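Local coordinates for protein dihydrodipicolinate synthase (Aquifex aeolicus, PDB 2EHH) that probably catalyses the condensation of pyruvate with aspartate semialdehyde to 4-hydroxy-tetrahydrodipicolinate, a step of lysine biosynthesis by the diaminopimelate pathway, at residues Ser5-Ile10 and Ala206-Pro211; Thr35-Val40 and Arg69-Ala74; Ala74-Asn79 and Asp97-Val102; Ile129-Ile134 and Val158-Ser163. All coordinates share one frame; numbering follows the deposited sequence.

Interaction 1 (Ser5-Ile10 and Ala206-Pro211); sequences SIVALI and ANNVMP
Asn207 reaches across to Ser5 and Ile6 with its side-chain amide. Its ND2 donates to Ser5 OG at 2.7 Å and to Ile6 O at 3.1 Å, and both acceptors lie close to the amide plane. On the Ile6 side, ND2 stands above the carbonyl plane at a C=O...N angle of 90°. A water accepts from Ser5 OG at 2.7 Å and donates to Asn207 OD1 and Pro211 O. Asn208 makes the next grip: its ND2 gives Ala8 O a 2.8 Å bond that is nearly straight at 172°. Val7 sits between the two asparagines, its CG2 3.6 Å from Asn208 ND2 and its CB 3.6 Å from Asn207 CB. In the second shell, Ser204 OG takes the N-H of Asn207, and Asn208 ND2 also bonds Val205 O. An alanine in place of Asn207 would probably leave Ser5 OG and Ile6 O without this donor and the water with one partner fewer. The 3-10 segment after strand 201-204, the last of the barrel, is thus tied to strand 4-8, the first. The direct polar links of this buried junction are all donated by two asparagine amides, and the water adds a bridge.

Interaction 2 (Thr35-Val40 and Arg69-Ala74); sequences TDAILV and RIKVIA
Ile38 O accepts the N-H of Ile73 at 2.8 Å, in an almost straight bond of 178°. The same oxygen is met by Val72 CA in a weak CA-H...O contact. The ladder goes on with Ile38 N to Lys71 O at 2.9 Å and Val40 N to Ile73 O at 2.9 Å. It begins with a longer bond, Lys71 N to Asp36 O at 3.3 Å. Strands 37-40 and 71-74 run parallel, and the axes of these short segments are 23° apart. Ala37, Leu39, Lys71 and Ile73 share one face, where Leu39 CD1 lies 4.0 Å from Ile73 CG2. Ile38 and Val40 point to the other face with Val72 and Ala74. Ile70, just before its strand, has an extended chi2 (-178°) that carries CD1 on to Ile38 CD1, a tight meeting. Its CG2 lies 3.6 Å from Thr35 O. Asp36 OD2 accepts from Ser5 N and forms a salt bridge with Lys215. The two strands belong to a beta-alpha-beta unit of the TIM barrel. The connecting helix 52-66 packs on Val40, Val72 and Ala74, helix 20-31 touches Ile38 and Ile70, and strand 4-8 flanks strand 37-40.

Interaction 3 (Ala74-Asn79 and Asp97-Val102); sequences AGTGGN and DGALVV
Flat peptide groups of Ala74, Thr76, Gly98 and Leu100 meet here edge on, through their N-H and C=O groups. Ala74 N donates to Gly98 O at 2.9 Å. Leu100 N reaches Ala74 O at 2.7 Å. Thr76 N closes the ladder on Leu100 O at 3.0 Å. These bonds pair strand 71-75 with strand 98-102 in parallel, as neighbours in the TIM barrel, and helix 81-93 connects the two. After the Thr76 bond the direct backbone bonds give way to water bridges, though the chains stay close at Gly77. One water donates to Leu100 O at 2.7 Å and accepts from Gly77 N and Val102 N. A second water donates to both Gly78 O and Val102 O. Gly77 suits this close passage, since a beta carbon would run into Val102 N. Thr76 OG1 lies between its backbone N and carbonyl carbon (chi1 64°) and packs 3.6 Å from Ala99 CB and 3.8 Å from Val101 CG2. That hydroxyl is hydrogen-bonded to Thr88 OG1 on helix 81-93. Val102 CG1 lies 4.1 Å from Gly77 C. The Val102 side chain also touches Tyr132, the predicted proton donor/acceptor, and Tyr106 of a neighbouring subunit.

Interaction 4 (Ile129-Ile134 and Val158-Ser163); sequences IIIYNI and VASKES
Tyr132 CG and Lys161 CG are each anti to their own backbone N (chi1 179° and 175°), and the lysine chain is extended beyond CG. The two side chains lie side by side and point the same way from one face of the sheet. Lys161 CD sits over one face of the Tyr132 ring, 3.7 Å from its centroid, in a CH-pi contact. Ile134 CG2 lies over the opposite face, offset toward the rim. Lys161 O and Ser163 OG come to the edge of the ring in its plane, with OG 3.5 Å from Tyr132 CE1. Ser163 OG is itself hydrogen-bonded to Gly186 O. Lys161 NZ ends 3.3 Å from Tyr132 OH. The strands 129-133 and 157-162 that carry them pair in parallel through backbone bonds, among them Ile131 N to Ala159 O at 2.8 Å and Asn133 N to Lys161 O at 3.0 Å.

On the other face Glu162 collects polar groups. Its OE1 takes Asn133 ND2 at 3.0 Å on the syn side and forms a salt bridge with Arg169. Its OE2 accepts from Ser160 OG at 2.6 Å on the anti side. An alanine in place of Glu162 would probably leave the Arg169 charge without this mate, Ser160 OG without this acceptor, and Asn133 ND2 with Glu141 OE1 but one acceptor fewer.

Lys161 is the predicted Schiff-base residue and Tyr132 the predicted proton donor/acceptor. Gripping the ring between a lysine chain and an isoleucine is consistent with presenting amine and phenol together to the substrate.

In the fold
All four interactions belong to one closed eight-stranded parallel barrel. Interaction 1 joins its first strand to the loop after its last, and the other three are nested within the long chain loop it closes. Interactions 2, 3 and 4 follow in series. Interactions 1 and 2 touch through neighbouring strands 4-8 and 37-40. Interactions 2 and 3 share strand 71-75 and Ala74. Strands 98-102 and 129-133 are neighbours, so interactions 3 and 4 touch, with centres about 9 Å apart. Ile73 of interaction 2 meets Ile130 of interaction 4. Centres of interactions 1 and 4 are about 17 Å apart, without touching. The barrel thus brings distant parts of the chain around the predicted active site of interaction 4.

Interaction 1 (Ser5-Ile10 and Ala206-Pro211)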
loop_
_atom_site.group_PDB
_atom_site.type_symbol
_atom_site.label_atom_id
_atom_site.label_comp_id
_atom_site.label_asym_id
_atom_site.label_seq_id
_atom_site.Cartn_x
_atom_site.Cartn_y
_atom_site.Cartn_z
ATOM N N SER A 5 24.453 19.413 -7.458
ATOM C CA SER A 5 23.157 19.803 -7.987
ATOM C C SER A 5 23.036 19.419 -9.460
ATOM O O SER A 5 23.677 20.024 -10.322
ATOM C CB SER A 5 22.976 21.313 -7.817
ATOM O OG SER A 5 21.709 21.734 -8.286
ATOM N N ILE A 6 22.215 18.407 -9.730
ATOM C CA ILE A 6 21.979 17.903 -11.080
ATOM C C ILE A 6 20.522 18.172 -11.449
ATOM O O ILE A 6 19.612 17.852 -10.686
ATOM C CB ILE A 6 22.238 16.381 -11.153
ATOM C CG1 ILE A 6 23.671 16.082 -10.711
ATOM C CG2 ILE A 6 21.988 15.862 -12.570
ATOM C CD1 ILE A 6 24.010 14.600 -10.677
ATOM N N VAL A 7 20.295 18.759 -12.617
ATOM C CA VAL A 7 18.932 19.060 -13.026
ATOM C C VAL A 7 18.359 18.050 -14.019
ATOM O O VAL A 7 18.999 17.708 -15.011
ATOM C CB VAL A 7 18.840 20.481 -13.652
ATOM C CG1 VAL A 7 19.732 20.569 -14.888
ATOM C CG2 VAL A 7 17.395 20.801 -14.021
ATOM N N ALA A 8 17.162 17.548 -13.724
ATOM C CA ALA A 8 16.477 16.627 -14.627
ATOM C C ALA A 8 15.813 17.631 -15.566
ATOM O O ALA A 8 14.744 18.172 -15.280
ATOM C CB ALA A 8 15.428 15.805 -13.865
ATOM N N LEU A 9 16.484 17.911 -16.674
ATOM C CA LEU A 9 16.010 18.908 -17.622
ATOM C C LEU A 9 14.768 18.541 -18.424
ATOM O O LEU A 9 14.644 17.427 -18.930
ATOM C CB LEU A 9 17.144 19.259 -18.586
ATOM C CG LEU A 9 17.094 20.644 -19.222
ATOM C CD1 LEU A 9 17.390 21.691 -18.163
ATOM C CD2 LEU A 9 18.124 20.733 -20.345
ATOM N N ILE A 10 13.848 19.492 -18.530
ATOM C CA ILE A 10 12.639 19.295 -19.319
ATOM C C ILE A 10 13.086 19.326 -20.779
ATOM O O ILE A 10 14.183 19.795 -21.079
ATOM C CB ILE A 10 11.642 20.459 -19.132
ATOM C CG1 ILE A 10 12.335 21.784 -19.468
ATOM C CG2 ILE A 10 11.115 20.475 -17.706
ATOM C CD1 ILE A 10 11.396 22.972 -19.568
ATOM N N ALA A 206 13.150 20.725 -9.148
ATOM C CA ALA A 206 13.102 22.124 -8.726
ATOM C C ALA A 206 14.250 22.938 -9.315
ATOM O O ALA A 206 14.147 24.156 -9.460
ATOM C CB ALA A 206 13.131 22.215 -7.202
ATOM N N ASN A 207 15.338 22.248 -9.641
ATOM C CA ASN A 207 16.524 22.858 -10.233
ATOM C C ASN A 207 16.212 23.597 -11.530
ATOM O O ASN A 207 16.916 24.533 -11.906
ATOM C CB ASN A 207 17.565 21.779 -10.541
ATOM C CG ASN A 207 18.747 21.856 -9.634
ATOM O OD1 ASN A 207 18.973 22.880 -8.989
ATOM N ND2 ASN A 207 19.529 20.788 -9.583
ATOM N N ASN A 208 15.173 23.146 -12.222
ATOM C CA ASN A 208 14.767 23.749 -13.485
ATOM C C ASN A 208 14.390 25.221 -13.359
ATOM O O ASN A 208 14.549 25.983 -14.313
ATOM C CB ASN A 208 13.573 22.988 -14.071
ATOM C CG ASN A 208 13.981 21.729 -14.802
ATOM O OD1 ASN A 208 14.455 21.785 -15.937
ATOM N ND2 ASN A 208 13.801 20.580 -14.155
ATOM N N VAL A 209 13.899 25.624 -12.189
ATOM C CA VAL A 209 13.474 27.003 -12.006
ATOM C C VAL A 209 14.213 27.831 -10.961
ATOM O O VAL A 209 14.219 29.055 -11.047
ATOM C CB VAL A 209 11.960 27.068 -11.731
ATOM C CG1 VAL A 209 11.207 26.448 -12.902
ATOM C CG2 VAL A 209 11.626 26.343 -10.447
ATOM N N MET A 210 14.815 27.180 -9.971
ATOM C CA MET A 210 15.576 27.894 -8.952
ATOM C C MET A 210 16.907 27.181 -8.724
ATOM O O MET A 210 17.181 26.670 -7.641
ATOM C CB MET A 210 14.779 27.995 -7.641
ATOM C CG MET A 210 13.640 29.011 -7.704
ATOM S SD MET A 210 12.789 29.279 -6.135
ATOM C CE MET A 210 13.891 30.430 -5.322
ATOM N N PRO A 211 17.760 27.149 -9.762
ATOM C CA PRO A 211 19.087 26.517 -9.771
ATOM C C PRO A 211 20.008 26.971 -8.643
ATOM O O PRO A 211 20.642 26.153 -7.970
ATOM C CB PRO A 211 19.660 26.919 -11.134
ATOM C CG PRO A 211 18.457 27.192 -11.965
ATOM C CD PRO A 211 17.529 27.886 -11.018
HETATM O O HOH W 1 21.601 24.035 -9.600
#

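Interaction 2 (Thr35-Val40 and Arg69-Ala74)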
loop_
_atom_site.group_PDB
_atom_site.type_symbol
_atom_site.label_atom_id
_atom_site.label_comp_id
_atom_site.label_asym_id
_atom_site.label_seq_id
_atom_site.Cartn_x
_atom_site.Cartn_y
_atom_site.Cartn_z
ATOM N N THR A 35 24.721 25.000 -11.729
ATOM C CA THR A 35 24.328 23.595 -11.785
ATOM C C THR A 35 25.537 22.728 -12.151
ATOM O O THR A 35 26.308 23.066 -13.048
ATOM C CB THR A 35 23.183 23.390 -12.797
ATOM O OG1 THR A 35 22.107 24.280 -12.470
ATOM C CG2 THR A 35 22.663 21.957 -12.741
ATOM N N ASP A 36 25.705 21.613 -11.447
ATOM C CA ASP A 36 26.840 20.728 -11.681
ATOM C C ASP A 36 26.701 19.834 -12.907
ATOM O O ASP A 36 27.688 19.541 -13.586
ATOM C CB ASP A 36 27.090 19.869 -10.441
ATOM C CG ASP A 36 27.462 20.699 -9.231
ATOM O OD1 ASP A 36 28.512 21.374 -9.277
ATOM O OD2 ASP A 36 26.705 20.685 -8.236
ATOM N N ALA A 37 25.479 19.400 -13.197
ATOM C CA ALA A 37 25.263 18.536 -14.344
ATOM C C ALA A 37 23.831 18.592 -14.834
ATOM O O ALA A 37 22.916 18.946 -14.092
ATOM C CB ALA A 37 25.630 17.102 -13.984
ATOM N N ILE A 38 23.645 18.229 -16.095
ATOM C CA ILE A 38 22.323 18.221 -16.687
ATOM C C ILE A 38 21.989 16.813 -17.141
ATOM O O ILE A 38 22.806 16.139 -17.771
ATOM C CB ILE A 38 22.233 19.164 -17.909
ATOM C CG1 ILE A 38 22.505 20.606 -17.478
ATOM C CG2 ILE A 38 20.850 19.070 -18.542
ATOM C CD1 ILE A 38 22.459 21.597 -18.617
ATOM N N LEU A 39 20.794 16.365 -16.781
ATOM C CA LEU A 39 20.306 15.056 -17.184
ATOM C C LEU A 39 19.299 15.331 -18.284
ATOM O O LEU A 39 18.289 15.997 -18.050
ATOM C CB LEU A 39 19.597 14.353 -16.023
ATOM C CG LEU A 39 18.640 13.223 -16.420
ATOM C CD1 LEU A 39 19.419 12.075 -17.034
ATOM C CD2 LEU A 39 17.861 12.753 -15.198
ATOM N N VAL A 40 19.579 14.844 -19.488
ATOM C CA VAL A 40 18.659 15.046 -20.599
ATOM C C VAL A 40 17.966 13.735 -20.959
ATOM O O VAL A 40 18.533 12.656 -20.799
ATOM C CB VAL A 40 19.391 15.596 -21.847
ATOM C CG1 VAL A 40 19.934 16.983 -21.553
ATOM C CG2 VAL A 40 20.524 14.662 -22.244
ATOM N N ARG A 69 31.578 22.297 -20.076
ATOM C CA ARG A 69 31.411 23.330 -19.057
ATOM C C ARG A 69 30.602 22.797 -17.873
ATOM O O ARG A 69 30.724 23.285 -16.747
ATOM C CB ARG A 69 30.730 24.555 -19.653
ATOM C CG ARG A 69 31.596 25.313 -20.653
ATOM C CD ARG A 69 30.804 26.447 -21.270
ATOM N NE ARG A 69 29.705 25.932 -22.082
ATOM C CZ ARG A 69 28.664 26.654 -22.481
ATOM N NH1 ARG A 69 28.571 27.930 -22.140
ATOM N NH2 ARG A 69 27.718 26.098 -23.228
ATOM N N ILE A 70 29.774 21.796 -18.145
ATOM C CA ILE A 70 28.958 21.146 -17.125
ATOM C C ILE A 70 28.785 19.708 -17.589
ATOM O O ILE A 70 28.800 19.435 -18.790
ATOM C CB ILE A 70 27.572 21.801 -16.992
ATOM C CG1 ILE A 70 26.889 21.836 -18.358
ATOM C CG2 ILE A 70 27.708 23.197 -16.399
ATOM C CD1 ILE A 70 25.542 22.508 -18.344
ATOM N N LYS A 71 28.636 18.785 -16.649
ATOM C CA LYS A 71 28.472 17.387 -17.018
ATOM C C LYS A 71 27.132 17.154 -17.712
ATOM O O LYS A 71 26.148 17.855 -17.459
ATOM C CB LYS A 71 28.568 16.494 -15.781
ATOM C CG LYS A 71 29.904 16.549 -15.053
ATOM C CD LYS A 71 31.030 15.993 -15.904
ATOM C CE LYS A 71 32.294 15.785 -15.076
ATOM N NZ LYS A 71 32.081 14.807 -13.962
ATOM N N VAL A 72 27.112 16.171 -18.602
ATOM C CA VAL A 72 25.904 15.820 -19.321
ATOM C C VAL A 72 25.647 14.345 -19.096
ATOM O O VAL A 72 26.481 13.502 -19.427
ATOM C CB VAL A 72 26.028 16.078 -20.841
ATOM C CG1 VAL A 72 24.762 15.604 -21.551
ATOM C CG2 VAL A 72 26.251 17.564 -21.105
ATOM N N ILE A 73 24.497 14.049 -18.496
ATOM C CA ILE A 73 24.084 12.678 -18.228
ATOM C C ILE A 73 22.906 12.391 -19.155
ATOM O O ILE A 73 21.973 13.189 -19.262
ATOM C CB ILE A 73 23.623 12.506 -16.759
ATOM C CG1 ILE A 73 24.747 12.932 -15.805
ATOM C CG2 ILE A 73 23.250 11.055 -16.497
ATOM C CD1 ILE A 73 24.344 12.958 -14.333
ATOM N N ALA A 74 22.941 11.251 -19.825
ATOM C CA ALA A 74 21.873 10.906 -20.747
ATOM C C ALA A 74 20.963 9.794 -20.240
ATOM O O ALA A 74 21.433 8.774 -19.735
ATOM C CB ALA A 74 22.464 10.508 -22.092
#

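Interaction 3 (Ala74-Asn79 and Asp97-Val102)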
loop_
_atom_site.group_PDB
_atom_site.type_symbol
_atom_site.label_atom_id
_atom_site.label_comp_id
_atom_site.label_asym_id
_atom_site.label_seq_id
_atom_site.Cartn_x
_atom_site.Cartn_y
_atom_site.Cartn_z
ATOM N N ALA A 74 22.941 11.251 -19.825
ATOM C CA ALA A 74 21.873 10.906 -20.747
ATOM C C ALA A 74 20.963 9.794 -20.240
ATOM O O ALA A 74 21.433 8.774 -19.735
ATOM C CB ALA A 74 22.464 10.508 -22.092
ATOM N N GLY A 75 19.657 10.010 -20.372
ATOM C CA GLY A 75 18.699 8.998 -19.978
ATOM C C GLY A 75 18.707 8.038 -21.150
ATOM O O GLY A 75 18.316 8.414 -22.256
ATOM N N THR A 76 19.152 6.807 -20.924
ATOM C CA THR A 76 19.252 5.837 -22.005
ATOM C C THR A 76 18.529 4.515 -21.781
ATOM O O THR A 76 18.648 3.604 -22.595
ATOM C CB THR A 76 20.730 5.504 -22.283
ATOM O OG1 THR A 76 21.297 4.875 -21.128
ATOM C CG2 THR A 76 21.510 6.767 -22.591
ATOM N N GLY A 77 17.782 4.396 -20.692
ATOM C CA GLY A 77 17.107 3.137 -20.441
ATOM C C GLY A 77 15.634 3.084 -20.783
ATOM O O GLY A 77 15.009 4.095 -21.081
ATOM N N GLY A 78 15.092 1.872 -20.745
ATOM C CA GLY A 78 13.687 1.639 -21.021
ATOM C C GLY A 78 13.409 0.305 -20.365
ATOM O O GLY A 78 14.062 -0.023 -19.376
ATOM N N ASN A 79 12.466 -0.474 -20.882
ATOM C CA ASN A 79 12.216 -1.774 -20.278
ATOM C C ASN A 79 12.609 -2.912 -21.213
ATOM O O ASN A 79 12.158 -4.044 -21.054
ATOM C CB ASN A 79 10.754 -1.911 -19.828
ATOM C CG ASN A 79 9.766 -1.740 -20.961
ATOM O OD1 ASN A 79 10.143 -1.503 -22.109
ATOM N ND2 ASN A 79 8.482 -1.858 -20.636
ATOM N N ASP A 97 28.843 12.231 -20.387
ATOM C CA ASP A 97 29.650 11.906 -19.214
ATOM C C ASP A 97 29.120 10.712 -18.431
ATOM O O ASP A 97 29.864 10.050 -17.705
ATOM C CB ASP A 97 29.743 13.117 -18.290
ATOM C CG ASP A 97 30.324 14.325 -18.984
ATOM O OD1 ASP A 97 29.553 15.243 -19.341
ATOM O OD2 ASP A 97 31.554 14.347 -19.184
ATOM N N GLY A 98 27.830 10.436 -18.576
ATOM C CA GLY A 98 27.244 9.311 -17.873
ATOM C C GLY A 98 25.903 8.936 -18.467
ATOM O O GLY A 98 25.334 9.697 -19.251
ATOM N N ALA A 99 25.410 7.759 -18.101
ATOM C CA ALA A 99 24.123 7.280 -18.590
ATOM C C ALA A 99 23.219 6.926 -17.413
ATOM O O ALA A 99 23.627 6.197 -16.510
ATOM C CB ALA A 99 24.320 6.053 -19.476
ATOM N N LEU A 100 22.002 7.464 -17.423
ATOM C CA LEU A 100 21.018 7.189 -16.377
ATOM C C LEU A 100 20.144 6.070 -16.934
ATOM O O LEU A 100 19.464 6.250 -17.945
ATOM C CB LEU A 100 20.159 8.423 -16.101
ATOM C CG LEU A 100 19.107 8.265 -14.995
ATOM C CD1 LEU A 100 19.695 8.719 -13.663
ATOM C CD2 LEU A 100 17.889 9.101 -15.331
ATOM N N VAL A 101 20.169 4.917 -16.280
ATOM C CA VAL A 101 19.413 3.762 -16.734
ATOM C C VAL A 101 18.330 3.406 -15.733
ATOM O O VAL A 101 18.617 2.920 -14.641
ATOM C CB VAL A 101 20.347 2.564 -16.929
ATOM C CG1 VAL A 101 19.569 1.373 -17.466
ATOM C CG2 VAL A 101 21.482 2.954 -17.879
ATOM N N VAL A 102 17.083 3.659 -16.105
ATOM C CA VAL A 102 15.969 3.382 -15.211
ATOM C C VAL A 102 15.726 1.888 -15.033
ATOM O O VAL A 102 16.008 1.082 -15.927
ATOM C CB VAL A 102 14.663 4.056 -15.730
ATOM C CG1 VAL A 102 14.178 3.352 -16.998
ATOM C CG2 VAL A 102 13.586 4.030 -14.649
HETATM O O HOH W 2 16.867 5.705 -18.253
HETATM O O HOH W 3 16.554 0.515 -18.488
#

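Interaction 4 (Ile129-Ile134 and Val158-Ser163)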
loop_
_atom_site.group_PDB
_atom_site.type_symbol
_atom_site.label_atom_id
_atom_site.label_comp_id
_atom_site.label_asym_id
_atom_site.label_seq_id
_atom_site.Cartn_x
_atom_site.Cartn_y
_atom_site.Cartn_z
ATOM N N ILE A 129 27.555 4.521 -15.293
ATOM C CA ILE A 129 26.117 4.296 -15.267
ATOM C C ILE A 129 25.491 4.569 -13.909
ATOM O O ILE A 129 26.020 4.159 -12.876
ATOM C CB ILE A 129 25.793 2.844 -15.669
ATOM C CG1 ILE A 129 26.195 2.620 -17.130
ATOM C CG2 ILE A 129 24.304 2.553 -15.456
ATOM C CD1 ILE A 129 26.212 1.165 -17.539
ATOM N N ILE A 130 24.358 5.265 -13.931
ATOM C CA ILE A 130 23.612 5.585 -12.719
ATOM C C ILE A 130 22.288 4.835 -12.774
ATOM O O ILE A 130 21.501 5.023 -13.701
ATOM C CB ILE A 130 23.279 7.095 -12.617
ATOM C CG1 ILE A 130 24.551 7.930 -12.760
ATOM C CG2 ILE A 130 22.601 7.388 -11.270
ATOM C CD1 ILE A 130 24.304 9.433 -12.753
ATOM N N ILE A 131 22.050 3.977 -11.792
ATOM C CA ILE A 131 20.798 3.236 -11.729
ATOM C C ILE A 131 19.707 4.219 -11.305
ATOM O O ILE A 131 19.946 5.100 -10.476
ATOM C CB ILE A 131 20.883 2.098 -10.688
ATOM C CG1 ILE A 131 21.844 1.017 -11.184
ATOM C CG2 ILE A 131 19.493 1.510 -10.436
ATOM C CD1 ILE A 131 22.189 -0.026 -10.127
ATOM N N TYR A 132 18.514 4.083 -11.874
ATOM C CA TYR A 132 17.419 4.974 -11.508
ATOM C C TYR A 132 16.270 4.146 -10.949
ATOM O O TYR A 132 15.574 3.447 -11.688
ATOM C CB TYR A 132 16.963 5.793 -12.725
ATOM C CG TYR A 132 15.808 6.736 -12.451
ATOM C CD1 TYR A 132 15.505 7.148 -11.152
ATOM C CD2 TYR A 132 15.036 7.248 -13.498
ATOM C CE1 TYR A 132 14.467 8.040 -10.902
ATOM C CE2 TYR A 132 13.996 8.145 -13.254
ATOM C CZ TYR A 132 13.722 8.536 -11.954
ATOM O OH TYR A 132 12.715 9.443 -11.702
ATOM N N ASN A 133 16.092 4.226 -9.634
ATOM C CA ASN A 133 15.046 3.481 -8.942
ATOM C C ASN A 133 13.889 4.397 -8.569
ATOM O O ASN A 133 14.068 5.367 -7.831
ATOM C CB ASN A 133 15.623 2.837 -7.673
ATOM C CG ASN A 133 14.614 1.962 -6.941
ATOM O OD1 ASN A 133 14.120 0.973 -7.487
ATOM N ND2 ASN A 133 14.315 2.316 -5.694
ATOM N N ILE A 134 12.705 4.093 -9.092
ATOM C CA ILE A 134 11.513 4.876 -8.796
ATOM C C ILE A 134 10.296 3.959 -8.882
ATOM O O ILE A 134 9.527 3.983 -9.845
ATOM C CB ILE A 134 11.364 6.090 -9.755
ATOM C CG1 ILE A 134 10.093 6.869 -9.401
ATOM C CG2 ILE A 134 11.373 5.630 -11.215
ATOM C CD1 ILE A 134 10.104 8.319 -9.869
ATOM N N VAL A 158 28.323 3.028 -10.930
ATOM C CA VAL A 158 28.802 3.878 -9.839
ATOM C C VAL A 158 27.821 4.648 -8.969
ATOM O O VAL A 158 28.226 5.250 -7.974
ATOM C CB VAL A 158 29.781 4.916 -10.402
ATOM C CG1 VAL A 158 30.897 4.217 -11.165
ATOM C CG2 VAL A 158 29.033 5.870 -11.327
ATOM N N ALA A 159 26.546 4.659 -9.326
ATOM C CA ALA A 159 25.597 5.414 -8.522
ATOM C C ALA A 159 24.153 5.000 -8.742
ATOM O O ALA A 159 23.849 4.185 -9.614
ATOM C CB ALA A 159 25.751 6.890 -8.819
ATOM N N SER A 160 23.272 5.566 -7.929
ATOM C CA SER A 160 21.847 5.300 -8.048
ATOM C C SER A 160 21.040 6.542 -7.705
ATOM O O SER A 160 21.314 7.219 -6.712
ATOM C CB SER A 160 21.417 4.162 -7.120
ATOM O OG SER A 160 20.021 3.918 -7.252
ATOM N N LYS A 161 20.061 6.854 -8.550
ATOM C CA LYS A 161 19.174 7.977 -8.301
ATOM C C LYS A 161 18.005 7.325 -7.584
ATOM O O LYS A 161 17.274 6.519 -8.172
ATOM C CB LYS A 161 18.686 8.602 -9.606
ATOM C CG LYS A 161 17.654 9.703 -9.397
ATOM C CD LYS A 161 17.052 10.175 -10.727
ATOM C CE LYS A 161 15.997 11.254 -10.500
ATOM N NZ LYS A 161 15.220 11.564 -11.739
ATOM N N GLU A 162 17.830 7.668 -6.315
ATOM C CA GLU A 162 16.773 7.073 -5.514
ATOM C C GLU A 162 15.555 7.959 -5.277
ATOM O O GLU A 162 15.607 8.914 -4.502
ATOM C CB GLU A 162 17.342 6.628 -4.164
ATOM C CG GLU A 162 18.329 5.470 -4.236
ATOM C CD GLU A 162 17.670 4.165 -4.666
ATOM O OE1 GLU A 162 16.471 3.969 -4.358
ATOM O OE2 GLU A 162 18.356 3.327 -5.292
ATOM N N SER A 163 14.466 7.645 -5.971
ATOM C CA SER A 163 13.211 8.364 -5.799
ATOM C C SER A 163 12.385 7.411 -4.947
ATOM O O SER A 163 11.533 6.681 -5.460
ATOM C CB SER A 163 12.510 8.596 -7.140
ATOM O OG SER A 163 13.273 9.452 -7.968
#